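Local coordinates for protein putative alpha-ketoglutarate-dependent taurine dioxygenase (PDB 5HSX) that probably acts as an iron- and 2-oxoglutarate-dependent dioxygenase of the TauD/TfdA family, although its substrate is not established, at residues R208-T213 with D267-A272. Residues are numbered along the deposited sequence; the frame is centred on the assembly and turned at random.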
loop_
_atom_site.group_PDB
_atom_site.type_symbol
_atom_site.label_atom_id
_atom_site.label_comp_id
_atom_site.label_asym_id
_atom_site.label_seq_id
_atom_site.Cartn_x
_atom_site.Cartn_y
_atom_site.Cartn_z
ATOM N N ARG B 208 5.893 -20.970 -9.699
ATOM C CA ARG B 208 4.794 -21.929 -9.665
ATOM C C ARG B 208 3.914 -21.763 -10.897
ATOM O O ARG B 208 3.393 -20.670 -11.149
ATOM C CB ARG B 208 3.938 -21.773 -8.405
ATOM C CG ARG B 208 2.792 -22.792 -8.411
ATOM C CD ARG B 208 1.909 -22.780 -7.144
ATOM N NE ARG B 208 0.943 -23.879 -7.260
ATOM C CZ ARG B 208 0.071 -24.245 -6.322
ATOM N NH1 ARG B 208 0.028 -23.601 -5.161
ATOM N NH2 ARG B 208 -0.759 -25.258 -6.555
ATOM N N VAL B 209 3.717 -22.855 -11.632
ATOM C CA VAL B 209 2.850 -22.827 -12.806
ATOM C C VAL B 209 1.401 -23.008 -12.371
ATOM O O VAL B 209 1.029 -24.057 -11.832
ATOM C CB VAL B 209 3.261 -23.901 -13.819
ATOM C CG1 VAL B 209 2.340 -23.836 -15.012
ATOM C CG2 VAL B 209 4.718 -23.683 -14.223
ATOM N N HIS B 210 0.574 -22.006 -12.646
ATOM C CA HIS B 210 -0.806 -22.018 -12.166
ATOM C C HIS B 210 -1.586 -23.162 -12.813
ATOM O O HIS B 210 -1.614 -23.274 -14.047
ATOM C CB HIS B 210 -1.469 -20.671 -12.459
ATOM C CG HIS B 210 -2.752 -20.452 -11.723
ATOM N ND1 HIS B 210 -3.900 -21.159 -12.000
ATOM C CD2 HIS B 210 -3.069 -19.590 -10.722
ATOM C CE1 HIS B 210 -4.867 -20.753 -11.195
ATOM N NE2 HIS B 210 -4.393 -19.795 -10.417
ATOM N N PRO B 211 -2.232 -24.031 -12.026
ATOM C CA PRO B 211 -2.854 -25.229 -12.620
ATOM C C PRO B 211 -4.121 -24.964 -13.427
ATOM O O PRO B 211 -4.546 -25.859 -14.168
ATOM C CB PRO B 211 -3.154 -26.118 -11.403
ATOM C CG PRO B 211 -3.241 -25.187 -10.264
ATOM C CD PRO B 211 -2.278 -24.053 -10.552
ATOM N N GLU B 212 -4.747 -23.796 -13.310
ATOM C CA GLU B 212 -5.933 -23.502 -14.106
ATOM C C GLU B 212 -5.666 -22.535 -15.253
ATOM O O GLU B 212 -6.327 -22.624 -16.287
ATOM C CB GLU B 212 -7.051 -22.935 -13.224
ATOM C CG GLU B 212 -7.600 -23.920 -12.203
ATOM C CD GLU B 212 -8.805 -23.372 -11.446
ATOM O OE1 GLU B 212 -9.893 -23.229 -12.049
ATOM O OE2 GLU B 212 -8.660 -23.075 -10.244
ATOM N N THR B 213 -4.722 -21.607 -15.106
ATOM C CA THR B 213 -4.471 -20.628 -16.154
ATOM C C THR B 213 -3.176 -20.862 -16.912
ATOM O O THR B 213 -3.002 -20.290 -17.995
ATOM C CB THR B 213 -4.422 -19.208 -15.573
ATOM O OG1 THR B 213 -3.230 -19.071 -14.794
ATOM C CG2 THR B 213 -5.642 -18.934 -14.692
ATOM N N ASP B 267 -6.834 -15.985 -4.455
ATOM C CA ASP B 267 -6.188 -17.144 -5.071
ATOM C C ASP B 267 -4.749 -17.184 -4.565
ATOM O O ASP B 267 -3.898 -16.418 -5.023
ATOM C CB ASP B 267 -6.249 -17.037 -6.595
ATOM C CG ASP B 267 -5.676 -18.264 -7.298
ATOM O OD1 ASP B 267 -5.017 -19.093 -6.633
ATOM O OD2 ASP B 267 -5.870 -18.386 -8.525
ATOM N N ASN B 268 -4.478 -18.090 -3.619
ATOM C CA ASN B 268 -3.145 -18.246 -3.040
ATOM C C ASN B 268 -2.111 -18.761 -4.026
ATOM O O ASN B 268 -0.917 -18.737 -3.716
ATOM C CB ASN B 268 -3.189 -19.216 -1.867
ATOM C CG ASN B 268 -3.781 -18.614 -0.640
ATOM O OD1 ASN B 268 -3.335 -17.560 -0.171
ATOM N ND2 ASN B 268 -4.795 -19.280 -0.090
ATOM N N ARG B 269 -2.519 -19.271 -5.177
ATOM C CA ARG B 269 -1.525 -19.699 -6.140
ATOM C C ARG B 269 -0.917 -18.535 -6.904
ATOM O O ARG B 269 0.098 -18.727 -7.586
ATOM C CB ARG B 269 -2.156 -20.707 -7.102
ATOM C CG ARG B 269 -2.834 -21.842 -6.343
ATOM C CD ARG B 269 -3.778 -22.616 -7.217
ATOM N NE ARG B 269 -4.873 -21.776 -7.682
ATOM C CZ ARG B 269 -5.922 -22.234 -8.364
ATOM N NH1 ARG B 269 -6.031 -23.531 -8.640
ATOM N NH2 ARG B 269 -6.865 -21.393 -8.762
ATOM N N ALA B 270 -1.498 -17.334 -6.790
ATOM C CA ALA B 270 -1.057 -16.177 -7.554
ATOM C C ALA B 270 -0.865 -14.929 -6.704
ATOM O O ALA B 270 -0.653 -13.850 -7.267
ATOM C CB ALA B 270 -2.051 -15.866 -8.680
ATOM N N THR B 271 -0.941 -15.033 -5.375
ATOM C CA THR B 271 -0.867 -13.845 -4.532
ATOM C C THR B 271 -0.031 -14.123 -3.299
ATOM O O THR B 271 0.132 -15.269 -2.864
ATOM C CB THR B 271 -2.251 -13.353 -4.051
ATOM O OG1 THR B 271 -2.891 -14.380 -3.267
ATOM C CG2 THR B 271 -3.144 -12.960 -5.232
ATOM N N ALA B 272 0.482 -13.042 -2.727
ATOM C CA ALA B 272 0.809 -12.989 -1.312
ATOM C C ALA B 272 0.013 -11.845 -0.707
ATOM O O ALA B 272 -0.514 -10.989 -1.424
ATOM C CB ALA B 272 2.314 -12.787 -1.061
HETATM O O HOH W 1 0.637 -20.451 -9.732
#
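Asp267 OD2 takes two donors: His210 NE2, 2.8 Å away in an almost linear bond (178°), and, from above the carboxylate plane, Arg269 NH2. His210 and Asp267 meet tip to tip, the carboxylate oxygen lying in the plane of the imidazole and approached on its syn side, while ring and carboxylate planes stand 75° apart. The other ring nitrogen, His210 ND1, accepts from the backbone N of Glu212, 3.1 Å away and near the ring plane, and from Thr213 N, well out of it. These bonds help fix the ring's rotation and are consistent with a proton on NE2, facing the carboxylate.

Arg269 shows how one guanidinium can tie two acids together. Side-on, NE and NH2 hold Asp267, with NE 2.9 Å from OD1; end-on, NH1 and NH2 converge on Glu212 OE2, NH2 coming to 2.9 Å. A bend at chi3 (-63°) turns NE out of line with the aliphatic chain. His210 CE1 sits over one guanidinium face, 3.2 Å from Arg269 NH2, and Pro211 CG packs obliquely by NH1. Farther back, the extended Arg208 lays a face of its guanidinium on Arg269, Arg208 NH1 lying 3.6 Å from Arg269 CG, and a water donates to both Arg208 O and Arg269 O.

Leu55 of helix 44-57 packs against His210, Glu212, Asp267 and Arg269, and Arg51 of that helix gives Glu212 OE2 a further salt bridge. The positive charges of Arg269 and Arg51 probably favour the ionised form of Glu212. Asp267 OD1 also accepts from Arg269 N, closing an Asx turn within the type I beta turn Asp267-Ala270. This His-carboxylate pair and salt-bridge network join the loop that follows strand 200-209 to the turn linking strands 263-267 and 271-274 of the cupin-type fold; strand 271-274 carries His273, a ligand of the bound sodium ion.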